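AT5g51070/K3K7_27 (Arabidopsis thaliana, PDB 5GKM) forms the N-terminal domain of the Clp chaperone ClpD, whose full-length chain probably binds and hydrolyses ATP. Local coordinates at residues 20-25 / 89-94; 32-37 / 77-82; 64-69 / 136-141. All blocks are in the same frame, centred on the assembly; numbering follows the deposited sequence.

Overall arrangement
Helix 12-27 opens the fold and supplies residues 20-25 to interaction 1, whose partner, 89-94, arrives only after helices 35-45 and 59-71. Within that long excursion lies interaction 2, in which residues 32-37, at the start of helix 35-45, meet 77-82 in the same long loop between helix 59-71 and helix 97-112. The two contacts touch through V33, which packs on M93 and whose N probably bonds P94 O. Interaction 3 starts between the segments of each but closes later, at helix 134-142, and thus crosses both. Q36 joins it to interaction 2 by packing on V66 and V138, so the early helices, the loop and helix 134-142 are tied together.

Interaction 1: 20-25 / 89-94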
ATOM      1  N   PHE A  20       2.803   1.851   8.801  1.00 11.95           N
ATOM      2  CA  PHE A  20       1.624   2.692   8.774  1.00 12.18           C
ATOM      3  C   PHE A  20       0.464   1.882   8.275  1.00 12.84           C
ATOM      4  O   PHE A  20      -0.599   2.142   8.620  1.00 13.50           O
ATOM      5  CB  PHE A  20       1.776   3.978   7.958  1.00 11.80           C
ATOM      6  CG  PHE A  20       2.754   4.961   8.519  1.00 12.08           C
ATOM      7  CD1 PHE A  20       3.198   4.872   9.799  1.00 12.42           C
ATOM      8  CD2 PHE A  20       3.185   6.010   7.764  1.00 13.26           C
ATOM      9  CE1 PHE A  20       4.106   5.783  10.296  1.00 12.56           C
ATOM     10  CE2 PHE A  20       4.061   6.943   8.253  1.00 13.13           C
ATOM     11  CZ  PHE A  20       4.541   6.822   9.521  1.00 13.34           C
ATOM     12  N   SER A  21       0.758   0.961   7.362  1.00 11.88           N
ATOM     13  CA  SER A  21      -0.449   0.119   6.876  0.80 11.55           C
ATOM     14  C   SER A  21      -1.227  -0.746   7.979  1.00 12.39           C
ATOM     15  O   SER A  21      -2.373  -0.822   8.019  1.00 12.01           O
ATOM     16  CB  SER A  21      -0.050  -0.775   5.690  0.80 10.70           C
ATOM     17  OG  SER A  21       0.729  -1.918   6.067  0.80 10.70           O
ATOM     18  N   GLN A  22      -0.342  -1.146   8.883  1.00 12.13           N
ATOM     19  CA  GLN A  22      -0.755  -1.838  10.094  1.00 13.84           C
ATOM     20  C   GLN A  22      -1.554  -0.919  11.010  1.00 13.76           C
ATOM     21  O   GLN A  22      -2.588  -1.269  11.436  1.00 14.14           O
ATOM     22  CB  GLN A  22       0.410  -2.437  10.828  1.00 13.03           C
ATOM     23  CG  GLN A  22       1.131  -3.535  10.058  1.00 13.24           C
ATOM     24  CD  GLN A  22       2.408  -3.971  10.730  1.00 13.86           C
ATOM     25  OE1 GLN A  22       3.255  -3.204  11.006  1.00 16.52           O
ATOM     26  NE2 GLN A  22       2.491  -5.215  11.012  1.00 15.46           N
ATOM     27  N   LYS A  23      -1.044   0.277  11.199  1.00 12.36           N
ATOM     28  CA  LYS A  23      -1.789   1.245  11.969  1.00 14.69           C
ATOM     29  C   LYS A  23      -3.104   1.613  11.340  1.00 14.31           C
ATOM     30  O   LYS A  23      -4.065   1.750  12.009  1.00 15.48           O
ATOM     31  CB  LYS A  23      -1.021   2.522  12.147  1.00 16.88           C
ATOM     32  CG  LYS A  23       0.298   2.342  12.797  1.00 18.38           C
ATOM     33  CD  LYS A  23       0.206   1.901  14.236  1.00 21.61           C
ATOM     34  CE  LYS A  23      -0.782   2.691  15.088  1.00 23.76           C
ATOM     35  NZ  LYS A  23      -0.601   4.153  15.059  1.00 24.37           N
ATOM     36  N   GLU A  24      -3.112   1.815  10.035  1.00 13.23           N
ATOM     37  CA  GLU A  24      -4.329   2.173   9.355  1.00 12.75           C
ATOM     38  C   GLU A  24      -5.396   1.096   9.425  1.00 13.01           C
ATOM     39  O   GLU A  24      -6.535   1.377   9.575  1.00 14.71           O
ATOM     40  CB  GLU A  24      -4.082   2.563   7.910  1.00 13.55           C
ATOM     41  CG  GLU A  24      -3.236   3.811   7.771  1.00 14.37           C
ATOM     42  CD  GLU A  24      -3.919   5.094   8.211  1.00 16.91           C
ATOM     43  OE1 GLU A  24      -5.060   5.302   7.951  1.00 16.83           O
ATOM     44  OE2 GLU A  24      -3.258   5.894   8.817  1.00 23.37           O
ATOM     45  N   ALA A  25      -4.952  -0.137   9.275  1.00 13.53           N
ATOM     46  CA  ALA A  25      -5.848  -1.260   9.359  1.00 13.75           C
ATOM     47  C   ALA A  25      -6.427  -1.353  10.756  1.00 16.56           C
ATOM     48  O   ALA A  25      -7.586  -1.549  10.908  1.00 14.76           O
ATOM     49  CB  ALA A  25      -5.144  -2.563   8.972  1.00 14.62           C
ATOM     50  N   LYS A  89       0.657  -6.251  19.710  1.00 32.57           N
ATOM     51  CA  LYS A  89       0.910  -4.849  19.437  1.00 26.51           C
ATOM     52  C   LYS A  89       0.638  -4.590  17.974  1.00 28.08           C
ATOM     53  O   LYS A  89       0.572  -5.472  17.220  1.00 22.19           O
ATOM     54  CB  LYS A  89       2.322  -4.436  19.781  1.00 28.28           C
ATOM     55  CG  LYS A  89       3.403  -4.972  18.910  1.00 30.40           C
ATOM     56  CD  LYS A  89       4.671  -4.941  19.689  1.00 35.59           C
ATOM     57  CE  LYS A  89       5.832  -5.330  18.860  1.00 41.65           C
ATOM     58  NZ  LYS A  89       6.522  -6.503  19.418  1.00 49.42           N
ATOM     59  N   SER A  90       0.449  -3.357  17.641  1.00 23.83           N
ATOM     60  CA  SER A  90      -0.024  -3.042  16.342  1.00 25.84           C
ATOM     61  C   SER A  90       0.960  -3.489  15.215  1.00 24.53           C
ATOM     62  O   SER A  90       0.525  -3.938  14.192  1.00 26.47           O
ATOM     63  CB  SER A  90      -0.592  -1.608  16.273  1.00 23.41           C
ATOM     64  OG  SER A  90      -1.686  -1.444  17.181  1.00 25.23           O
ATOM     65  N   THR A  91       2.256  -3.430  15.425  1.00 21.57           N
ATOM     66  CA  THR A  91       3.189  -3.898  14.421  1.00 21.84           C
ATOM     67  C   THR A  91       3.355  -5.431  14.297  1.00 22.70           C
ATOM     68  O   THR A  91       4.111  -5.906  13.505  1.00 22.66           O
ATOM     69  CB  THR A  91       4.560  -3.272  14.570  1.00 25.64           C
ATOM     70  OG1 THR A  91       5.067  -3.570  15.850  1.00 23.14           O
ATOM     71  CG2 THR A  91       4.435  -1.824  14.398  1.00 28.00           C
ATOM     72  N   ASP A  92       2.659  -6.169  15.138  1.00 19.60           N
ATOM     73  CA  ASP A  92       2.507  -7.593  14.914  1.00 20.98           C
ATOM     74  C   ASP A  92       1.311  -7.959  14.046  1.00 18.44           C
ATOM     75  O   ASP A  92       1.093  -9.107  13.772  1.00 18.92           O
ATOM     76  CB  ASP A  92       2.457  -8.332  16.242  1.00 22.66           C
ATOM     77  CG  ASP A  92       3.762  -8.261  16.979  1.00 24.76           C
ATOM     78  OD1 ASP A  92       4.753  -7.919  16.387  1.00 33.61           O
ATOM     79  OD2 ASP A  92       3.791  -8.494  18.124  1.00 32.58           O
ATOM     80  N   MET A  93       0.538  -6.974  13.657  1.00 16.60           N
ATOM     81  CA  MET A  93      -0.598  -7.356  12.676  0.80 17.05           C
ATOM     82  C   MET A  93      -0.082  -7.949  11.214  1.00 15.48           C
ATOM     83  O   MET A  93       0.928  -7.653  10.808  1.00 14.87           O
ATOM     84  CB  MET A  93      -1.330  -6.106  12.256  0.80 16.35           C
ATOM     85  CG  MET A  93      -2.645  -6.447  11.549  0.80 17.65           C
ATOM     86  SD  MET A  93      -3.498  -4.983  10.952  0.80 18.72           S
ATOM     87  CE  MET A  93      -3.920  -4.362  12.548  0.80 16.61           C
ATOM     88  N   PRO A  94      -0.650  -9.146  11.026  1.00 14.47           N
ATOM     89  CA  PRO A  94      -0.264  -9.903   9.863  1.00 15.24           C
ATOM     90  C   PRO A  94      -0.783  -9.270   8.595  1.00 14.10           C
ATOM     91  O   PRO A  94      -1.649  -8.484   8.611  1.00 13.81           O
ATOM     92  CB  PRO A  94      -0.937 -11.260  10.074  1.00 15.16           C
ATOM     93  CG  PRO A  94      -2.141 -10.946  10.873  1.00 16.91           C
ATOM     94  CD  PRO A  94      -1.687  -9.872  11.794  1.00 16.00           C
TER
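The carboxamide of Q22 presents its edge to loop 89-94 and one face to the T91 backbone. At the edge, NE2 donates to M93 O at 2.9 Å, with the acceptor almost exactly in the amide plane (2° out of it). A second, weak bond runs from NE2 to T91 O at 3.1 Å, its acceptor lifted from that plane on the same side as T91 CA, which stands 3.5 Å from Q22 OE1. The extended chain of Q22 beyond CG (chi2 172°) carries CD out from the helix to the loop. Two backbone carbonyls of the 3-10 turn 90-92 and its exit are thereby gripped by one amide nitrogen. In the all-helical Clp R fold this joins helix 12-27 to the long linker that leads into helix 97-112. One turn along the helix, A25 CB meets M93 SD at 3.5 Å, a contact that holds for one of two M93 conformers and is therefore tentative. In that conformer M93 and Q22 run past each other in opposite directions. V33 also packs on M93. Toward solvent, K23 CD lies 4.1 Å from S90 CB.

Interaction 2: 32-37 / 77-82; sequences MVYTQH and SKQEEA
Y34 and Q79 stack flat on one another: the carboxamide plane of Q79 lies 12° from the plane of the tyrosine ring, and the two side chains run past each other in opposite directions. Q79 CD sits 3.4 Å from Y34 CD2, while Q79 CB covers the same ring nearer its hydroxyl end in a CH-pi contact, 3.7 Å from the ring centroid. With chi2 at -159° the Q79 chain stays extended and CD is carried on over the ring. At the CB end of the ring, the Q79 amide meets that of Q36 tip to tip. Q79 NE2 donates to Q36 OE1 at 3.1 Å and Q36 NE2 to Q79 OE1 at 3.0 Å, each donor on an in-plane lone pair of its acceptor. This closed pair of nearly straight bonds fixes both amide rotations and satisfies the polar end of the buried Q36. To reach it, Q36 places CG between backbone N and carbonyl carbon (chi1 71°) and then bends at chi2. At the other end of the tyrosine, a water in the ring plane bonds Y34 OH and donates to E81 O at 2.8 Å. The M32 and E81 side chains cross at about a right angle, with M32 SD 3.8 Å from E81 OE1, an oxygen whose hydrogen-bond donor is I97 N. Y34 N donates to H37 ND1 at 3.0 Å, near the imidazole plane, which suggests that ND1 carries no proton. With Y34 as N-cap, the side chain of H37, three residues on, thus accepts from the N-cap residue's own N-H at the first turn of helix 35-45 of the Clp N-terminal domain, where the linker loop lies against it.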
ATOM      1  N   MET A  32      -5.918  -7.752  10.099  1.00 16.36           N
ATOM      2  CA  MET A  32      -5.020  -8.142   9.061  1.00 15.91           C
ATOM      3  C   MET A  32      -4.950  -7.019   8.039  1.00 15.41           C
ATOM      4  O   MET A  32      -5.895  -6.406   7.787  1.00 14.84           O
ATOM      5  CB  MET A  32      -5.550  -9.399   8.426  1.00 16.70           C
ATOM      6  CG  MET A  32      -4.736  -9.840   7.278  1.00 17.08           C
ATOM      7  SD  MET A  32      -5.213 -11.463   6.730  1.00 21.05           S
ATOM      8  CE  MET A  32      -4.003 -12.327   7.671  1.00 26.14           C
ATOM      9  N   VAL A  33      -3.789  -6.829   7.455  1.00 13.85           N
ATOM     10  CA  VAL A  33      -3.601  -5.758   6.506  1.00 12.69           C
ATOM     11  C   VAL A  33      -3.898  -6.272   5.102  1.00 12.83           C
ATOM     12  O   VAL A  33      -3.259  -7.134   4.620  1.00 13.43           O
ATOM     13  CB  VAL A  33      -2.131  -5.332   6.498  1.00 12.11           C
ATOM     14  CG1 VAL A  33      -1.890  -4.262   5.469  1.00 13.71           C
ATOM     15  CG2 VAL A  33      -1.724  -4.825   7.849  1.00 14.36           C
ATOM     16  N   TYR A  34      -4.918  -5.720   4.488  1.00 12.17           N
ATOM     17  CA  TYR A  34      -5.243  -6.017   3.127  1.00 12.95           C
ATOM     18  C   TYR A  34      -4.750  -4.856   2.236  1.00 12.42           C
ATOM     19  O   TYR A  34      -4.205  -3.937   2.716  1.00 13.33           O
ATOM     20  CB  TYR A  34      -6.721  -6.307   2.943  1.00 14.28           C
ATOM     21  CG  TYR A  34      -7.190  -7.654   3.439  1.00 15.83           C
ATOM     22  CD1 TYR A  34      -7.492  -7.861   4.747  1.00 18.17           C
ATOM     23  CD2 TYR A  34      -7.342  -8.685   2.567  1.00 16.93           C
ATOM     24  CE1 TYR A  34      -7.932  -9.090   5.179  1.00 18.90           C
ATOM     25  CE2 TYR A  34      -7.776  -9.930   2.978  1.00 18.32           C
ATOM     26  CZ  TYR A  34      -8.049 -10.129   4.293  1.00 19.51           C
ATOM     27  OH  TYR A  34      -8.519 -11.351   4.687  1.00 21.28           O
ATOM     28  N   THR A  35      -4.912  -4.981   0.937  1.00 12.77           N
ATOM     29  CA  THR A  35      -4.220  -4.081   0.049  1.00 13.03           C
ATOM     30  C   THR A  35      -4.702  -2.650   0.104  1.00 13.29           C
ATOM     31  O   THR A  35      -3.973  -1.778  -0.168  1.00 12.25           O
ATOM     32  CB  THR A  35      -4.099  -4.600  -1.391  1.00 12.63           C
ATOM     33  OG1 THR A  35      -5.368  -4.950  -1.893  1.00 13.55           O
ATOM     34  CG2 THR A  35      -3.212  -5.762  -1.389  1.00 14.06           C
ATOM     35  N   GLN A  36      -5.971  -2.463   0.409  1.00 13.45           N
ATOM     36  CA  GLN A  36      -6.453  -1.103   0.600  1.00 13.33           C
ATOM     37  C   GLN A  36      -5.780  -0.413   1.813  1.00 12.76           C
ATOM     38  O   GLN A  36      -5.641   0.748   1.853  1.00 13.35           O
ATOM     39  CB  GLN A  36      -7.986  -1.022   0.676  1.00 15.11           C
ATOM     40  CG  GLN A  36      -8.603  -1.601   1.936  1.00 16.58           C
ATOM     41  CD  GLN A  36      -8.882  -3.080   1.852  1.00 16.05           C
ATOM     42  OE1 GLN A  36      -8.331  -3.784   1.059  1.00 15.18           O
ATOM     43  NE2 GLN A  36      -9.781  -3.522   2.690  1.00 15.98           N
ATOM     44  N   HIS A  37      -5.446  -1.200   2.812  1.00 13.01           N
ATOM     45  CA  HIS A  37      -4.718  -0.693   3.937  1.00 13.31           C
ATOM     46  C   HIS A  37      -3.296  -0.319   3.619  1.00 11.98           C
ATOM     47  O   HIS A  37      -2.767   0.610   4.124  1.00 12.07           O
ATOM     48  CB  HIS A  37      -4.812  -1.624   5.134  1.00 14.40           C
ATOM     49  CG  HIS A  37      -6.199  -2.112   5.386  1.00 14.24           C
ATOM     50  ND1 HIS A  37      -6.526  -3.414   5.425  1.00 15.89           N
ATOM     51  CD2 HIS A  37      -7.368  -1.409   5.593  1.00 15.87           C
ATOM     52  CE1 HIS A  37      -7.831  -3.526   5.639  1.00 15.76           C
ATOM     53  NE2 HIS A  37      -8.344  -2.297   5.754  1.00 15.93           N
ATOM     54  N   SER A  77     -16.313 -10.335   0.533  1.00 21.09           N
ATOM     55  CA  SER A  77     -16.245 -11.779   0.623  1.00 22.71           C
ATOM     56  C   SER A  77     -14.842 -12.308   0.476  1.00 24.94           C
ATOM     57  O   SER A  77     -14.531 -13.361   0.938  1.00 25.30           O
ATOM     58  CB  SER A  77     -17.116 -12.406  -0.454  1.00 23.10           C
ATOM     59  OG  SER A  77     -18.496 -12.164  -0.229  1.00 24.06           O
ATOM     60  N   LYS A  78     -14.014 -11.514  -0.170  1.00 23.37           N
ATOM     61  CA  LYS A  78     -12.649 -11.874  -0.507  1.00 26.23           C
ATOM     62  C   LYS A  78     -11.673 -11.688   0.631  1.00 23.84           C
ATOM     63  O   LYS A  78     -10.543 -12.009   0.497  1.00 26.09           O
ATOM     64  CB  LYS A  78     -12.152 -11.020  -1.691  1.00 26.68           C
ATOM     65  CG  LYS A  78     -12.756 -11.354  -3.013  1.00 30.86           C
ATOM     66  CD  LYS A  78     -12.006 -10.674  -4.107  1.00 34.30           C
ATOM     67  CE  LYS A  78     -11.928  -9.179  -3.862  1.00 36.92           C
ATOM     68  NZ  LYS A  78     -13.206  -8.504  -3.590  1.00 32.31           N
ATOM     69  N   GLN A  79     -12.118 -11.123   1.734  1.00 22.00           N
ATOM     70  CA  GLN A  79     -11.228 -10.704   2.796  1.00 21.55           C
ATOM     71  C   GLN A  79     -11.661 -11.309   4.109  1.00 21.54           C
ATOM     72  O   GLN A  79     -11.978 -10.647   5.026  1.00 23.35           O
ATOM     73  CB  GLN A  79     -11.149  -9.154   2.890  1.00 19.51           C
ATOM     74  CG  GLN A  79     -10.808  -8.477   1.571  1.00 19.35           C
ATOM     75  CD  GLN A  79     -10.248  -7.060   1.709  1.00 19.34           C
ATOM     76  OE1 GLN A  79     -10.378  -6.443   2.716  1.00 18.04           O
ATOM     77  NE2 GLN A  79      -9.643  -6.567   0.633  1.00 19.09           N
ATOM     78  N   GLU A  80     -11.569 -12.623   4.158  1.00 24.00           N
ATOM     79  CA  GLU A  80     -11.909 -13.375   5.346  1.00 25.68           C
ATOM     80  C   GLU A  80     -10.865 -14.420   5.650  1.00 25.65           C
ATOM     81  O   GLU A  80     -11.182 -15.487   6.069  1.00 27.75           O
ATOM     82  CB  GLU A  80     -13.284 -14.025   5.197  1.00 27.59           C
ATOM     83  CG  GLU A  80     -14.380 -13.008   4.996  1.00 27.05           C
ATOM     84  CD  GLU A  80     -15.764 -13.557   5.214  1.00 26.19           C
ATOM     85  OE1 GLU A  80     -15.905 -14.691   5.529  1.00 26.49           O
ATOM     86  OE2 GLU A  80     -16.681 -12.800   5.073  1.00 31.61           O
ATOM     87  N   GLU A  81      -9.611 -14.072   5.441  1.00 27.91           N
ATOM     88  CA  GLU A  81      -8.526 -14.954   5.792  1.00 27.92           C
ATOM     89  C   GLU A  81      -8.469 -15.092   7.276  1.00 30.62           C
ATOM     90  O   GLU A  81      -8.731 -14.182   7.991  1.00 31.76           O
ATOM     91  CB  GLU A  81      -7.185 -14.439   5.232  1.00 28.47           C
ATOM     92  CG  GLU A  81      -7.085 -14.624   3.755  1.00 30.37           C
ATOM     93  CD  GLU A  81      -6.041 -13.758   3.069  1.00 30.10           C
ATOM     94  OE1 GLU A  81      -5.001 -13.608   3.607  1.00 22.96           O
ATOM     95  OE2 GLU A  81      -6.349 -13.334   1.970  1.00 33.55           O
ATOM     96  N   ALA A  82      -8.133 -16.279   7.721  1.00 39.16           N
ATOM     97  CA  ALA A  82      -7.980 -16.542   9.129  1.00 39.62           C
ATOM     98  C   ALA A  82      -6.561 -16.156   9.518  1.00 38.97           C
ATOM     99  O   ALA A  82      -5.634 -16.444   8.776  1.00 38.72           O
ATOM    100  CB  ALA A  82      -8.213 -18.023   9.398  1.00 40.92           C
TER
HETATM  101  O   HOH W   1      -9.189 -11.509   7.412  1.00 21.74           O

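Interaction 3: 64-69 / 136-141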
ATOM      1  N   GLU A  64     -11.652   8.064   4.324  1.00 20.38           N
ATOM      2  CA  GLU A  64     -13.094   8.083   4.144  1.00 21.55           C
ATOM      3  C   GLU A  64     -13.571   7.116   3.108  1.00 21.24           C
ATOM      4  O   GLU A  64     -14.567   6.477   3.271  1.00 22.97           O
ATOM      5  CB  GLU A  64     -13.556   9.462   3.726  1.00 28.72           C
ATOM      6  CG  GLU A  64     -13.399  10.479   4.799  1.00 32.74           C
ATOM      7  CD  GLU A  64     -13.597  11.910   4.353  1.00 38.77           C
ATOM      8  OE1 GLU A  64     -14.107  12.120   3.257  1.00 46.68           O
ATOM      9  OE2 GLU A  64     -13.239  12.797   5.140  1.00 49.49           O
ATOM     10  N   ALA A  65     -12.827   7.043   2.026  1.00 21.17           N
ATOM     11  CA  ALA A  65     -13.187   6.173   0.984  1.00 19.26           C
ATOM     12  C   ALA A  65     -13.135   4.757   1.447  1.00 19.32           C
ATOM     13  O   ALA A  65     -13.986   3.997   1.140  1.00 18.57           O
ATOM     14  CB  ALA A  65     -12.262   6.373  -0.203  1.00 19.58           C
ATOM     15  N   VAL A  66     -12.068   4.408   2.150  1.00 17.90           N
ATOM     16  CA  VAL A  66     -11.902   3.036   2.542  1.00 16.50           C
ATOM     17  C   VAL A  66     -12.998   2.554   3.512  1.00 18.16           C
ATOM     18  O   VAL A  66     -13.499   1.464   3.413  1.00 17.82           O
ATOM     19  CB  VAL A  66     -10.494   2.803   3.116  1.00 17.24           C
ATOM     20  CG1 VAL A  66     -10.392   1.441   3.780  1.00 16.92           C
ATOM     21  CG2 VAL A  66      -9.481   2.841   1.980  1.00 17.13           C
ATOM     22  N   TRP A  67     -13.272   3.397   4.456  1.00 17.19           N
ATOM     23  CA  TRP A  67     -14.281   3.082   5.403  1.00 18.60           C
ATOM     24  C   TRP A  67     -15.604   2.883   4.698  1.00 20.95           C
ATOM     25  O   TRP A  67     -16.281   1.864   4.877  1.00 19.79           O
ATOM     26  CB  TRP A  67     -14.392   4.193   6.449  1.00 17.91           C
ATOM     27  CG  TRP A  67     -15.534   3.920   7.397  1.00 19.16           C
ATOM     28  CD1 TRP A  67     -16.755   4.529   7.431  1.00 19.08           C
ATOM     29  CD2 TRP A  67     -15.588   2.926   8.460  1.00 18.43           C
ATOM     30  NE1 TRP A  67     -17.534   4.016   8.399  1.00 20.22           N
ATOM     31  CE2 TRP A  67     -16.908   3.052   9.054  1.00 19.27           C
ATOM     32  CE3 TRP A  67     -14.711   2.012   8.981  1.00 18.11           C
ATOM     33  CZ2 TRP A  67     -17.311   2.248  10.104  1.00 19.29           C
ATOM     34  CZ3 TRP A  67     -15.138   1.204  10.031  1.00 20.95           C
ATOM     35  CH2 TRP A  67     -16.418   1.327  10.572  1.00 20.28           C
ATOM     36  N   SER A  68     -15.899   3.802   3.791  1.00 21.71           N
ATOM     37  CA  SER A  68     -17.148   3.718   3.112  1.00 21.18           C
ATOM     38  C   SER A  68     -17.293   2.442   2.292  1.00 20.87           C
ATOM     39  O   SER A  68     -18.298   1.761   2.340  1.00 22.12           O
ATOM     40  CB  SER A  68     -17.307   4.945   2.246  1.00 23.41           C
ATOM     41  OG  SER A  68     -18.500   4.827   1.558  1.00 28.42           O
ATOM     42  N   ILE A  69     -16.267   2.117   1.551  1.00 19.14           N
ATOM     43  CA  ILE A  69     -16.353   0.969   0.662  1.00 20.73           C
ATOM     44  C   ILE A  69     -16.539  -0.370   1.347  1.00 19.92           C
ATOM     45  O   ILE A  69     -17.352  -1.142   0.946  1.00 20.46           O
ATOM     46  CB  ILE A  69     -15.132   0.935  -0.311  1.00 19.85           C
ATOM     47  CG1 ILE A  69     -15.161   2.159  -1.182  1.00 20.23           C
ATOM     48  CG2 ILE A  69     -15.158  -0.265  -1.224  1.00 20.06           C
ATOM     49  CD1 ILE A  69     -13.858   2.429  -1.847  1.00 20.68           C
ATOM     50  N   GLY A 136      -7.822  -0.380  -6.577  1.00 17.78           N
ATOM     51  CA  GLY A 136      -8.584   0.237  -7.609  1.00 18.58           C
ATOM     52  C   GLY A 136      -9.905   0.754  -7.141  1.00 18.18           C
ATOM     53  O   GLY A 136     -10.303   1.767  -7.608  1.00 20.32           O
ATOM     54  N   ARG A 137     -10.560   0.049  -6.253  1.00 17.61           N
ATOM     55  CA  ARG A 137     -11.836   0.539  -5.794  1.00 19.42           C
ATOM     56  C   ARG A 137     -11.712   1.860  -5.071  1.00 18.50           C
ATOM     57  O   ARG A 137     -12.521   2.710  -5.221  1.00 18.92           O
ATOM     58  CB  ARG A 137     -12.494  -0.470  -4.891  1.00 20.53           C
ATOM     59  CG  ARG A 137     -12.760  -1.800  -5.554  1.00 25.33           C
ATOM     60  CD  ARG A 137     -13.253  -2.823  -4.567  1.00 26.98           C
ATOM     61  NE  ARG A 137     -14.622  -2.594  -4.212  1.00 29.90           N
ATOM     62  CZ  ARG A 137     -15.277  -3.303  -3.304  1.00 33.14           C
ATOM     63  NH1 ARG A 137     -14.673  -4.288  -2.676  1.00 35.85           N
ATOM     64  NH2 ARG A 137     -16.539  -3.051  -3.024  1.00 32.43           N
ATOM     65  N   VAL A 138     -10.701   1.982  -4.237  1.00 16.67           N
ATOM     66  CA  VAL A 138     -10.453   3.214  -3.563  1.00 16.47           C
ATOM     67  C   VAL A 138     -10.095   4.354  -4.521  1.00 16.99           C
ATOM     68  O   VAL A 138     -10.585   5.411  -4.407  1.00 17.21           O
ATOM     69  CB  VAL A 138      -9.290   3.051  -2.575  1.00 17.64           C
ATOM     70  CG1 VAL A 138      -8.981   4.333  -1.849  1.00 16.94           C
ATOM     71  CG2 VAL A 138      -9.575   1.947  -1.607  1.00 18.17           C
ATOM     72  N   LEU A 139      -9.215   4.064  -5.473  1.00 15.95           N
ATOM     73  CA  LEU A 139      -8.826   5.076  -6.410  1.00 17.21           C
ATOM     74  C   LEU A 139     -10.026   5.540  -7.244  1.00 18.11           C
ATOM     75  O   LEU A 139     -10.162   6.680  -7.524  1.00 20.85           O
ATOM     76  CB  LEU A 139      -7.633   4.642  -7.258  1.00 16.64           C
ATOM     77  CG  LEU A 139      -6.353   4.411  -6.466  1.00 16.31           C
ATOM     78  CD1 LEU A 139      -5.266   3.865  -7.369  1.00 19.71           C
ATOM     79  CD2 LEU A 139      -5.815   5.674  -5.843  1.00 16.11           C
ATOM     80  N   LYS A 140     -10.871   4.604  -7.591  1.00 19.11           N
ATOM     81  CA  LYS A 140     -12.045   4.953  -8.356  1.00 22.61           C
ATOM     82  C   LYS A 140     -12.939   5.878  -7.553  1.00 22.06           C
ATOM     83  O   LYS A 140     -13.458   6.809  -8.062  1.00 22.26           O
ATOM     84  CB  LYS A 140     -12.809   3.720  -8.803  1.00 26.36           C
ATOM     85  CG  LYS A 140     -14.071   4.035  -9.589  1.00 29.35           C
ATOM     86  CD  LYS A 140     -14.757   2.785 -10.082  1.00 34.35           C
ATOM     87  CE  LYS A 140     -15.758   3.117 -11.191  1.00 40.02           C
ATOM     88  NZ  LYS A 140     -16.978   2.275 -11.107  1.00 48.04           N
ATOM     89  N   ARG A 141     -13.091   5.584  -6.285  1.00 21.17           N
ATOM     90  CA  ARG A 141     -13.880   6.422  -5.439  1.00 20.58           C
ATOM     91  C   ARG A 141     -13.272   7.804  -5.312  1.00 20.62           C
ATOM     92  O   ARG A 141     -13.959   8.769  -5.211  1.00 23.69           O
ATOM     93  CB  ARG A 141     -14.118   5.758  -4.086  1.00 21.29           C
ATOM     94  CG  ARG A 141     -14.879   6.585  -3.097  1.00 23.53           C
ATOM     95  CD  ARG A 141     -16.361   6.586  -3.465  1.00 26.36           C
ATOM     96  NE  ARG A 141     -17.027   5.302  -3.361  1.00 29.74           N
ATOM     97  CZ  ARG A 141     -17.706   4.898  -2.301  1.00 29.11           C
ATOM     98  NH1 ARG A 141     -17.766   5.663  -1.248  1.00 30.15           N
ATOM     99  NH2 ARG A 141     -18.289   3.744  -2.276  1.00 31.63           N
TER
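S68 OG accepts from R141 NH1 at 3.0 Å with an N-H...O angle of 155°, the oxygen lying at the edge of the guanidinium and close to its plane. R141 leaves its helix with CG anti to the backbone N and then bends at chi2 and chi3, the second bend bringing NE nearer to I69 than CD is; the R141 and I69 side chains run past each other in opposite directions. I69 CG1 lies over one face of the guanidinium, 3.7 Å from R141 NH2, while R141 CG rests on A65 CB at 3.9 Å. I69 is flanked by a second arginine: its other branch, CG2, stands over a face of the R137 guanidinium, 3.6 Å from R137 NH2. R137 also forms a weak, long ion pair with D76. Between these arms I69 CD1 drops toward the backbone of the other helix, 3.9 Å from V138 CA. Deeper in, V66 CG2 meets V138 CG2 at 3.7 Å, and Q36 and L40 of helix 35-45 pack on V66. Helices 59-71 and 134-142 of the Clp R fold come together here with local axes 9.3 Å apart at a crossing angle of 116°. The contact therefore grades from a buried valine and alanine core to an exposed border, where two arginines lay guanidinium faces on isoleucine carbons, while the edge of R141 bonds S68 OG.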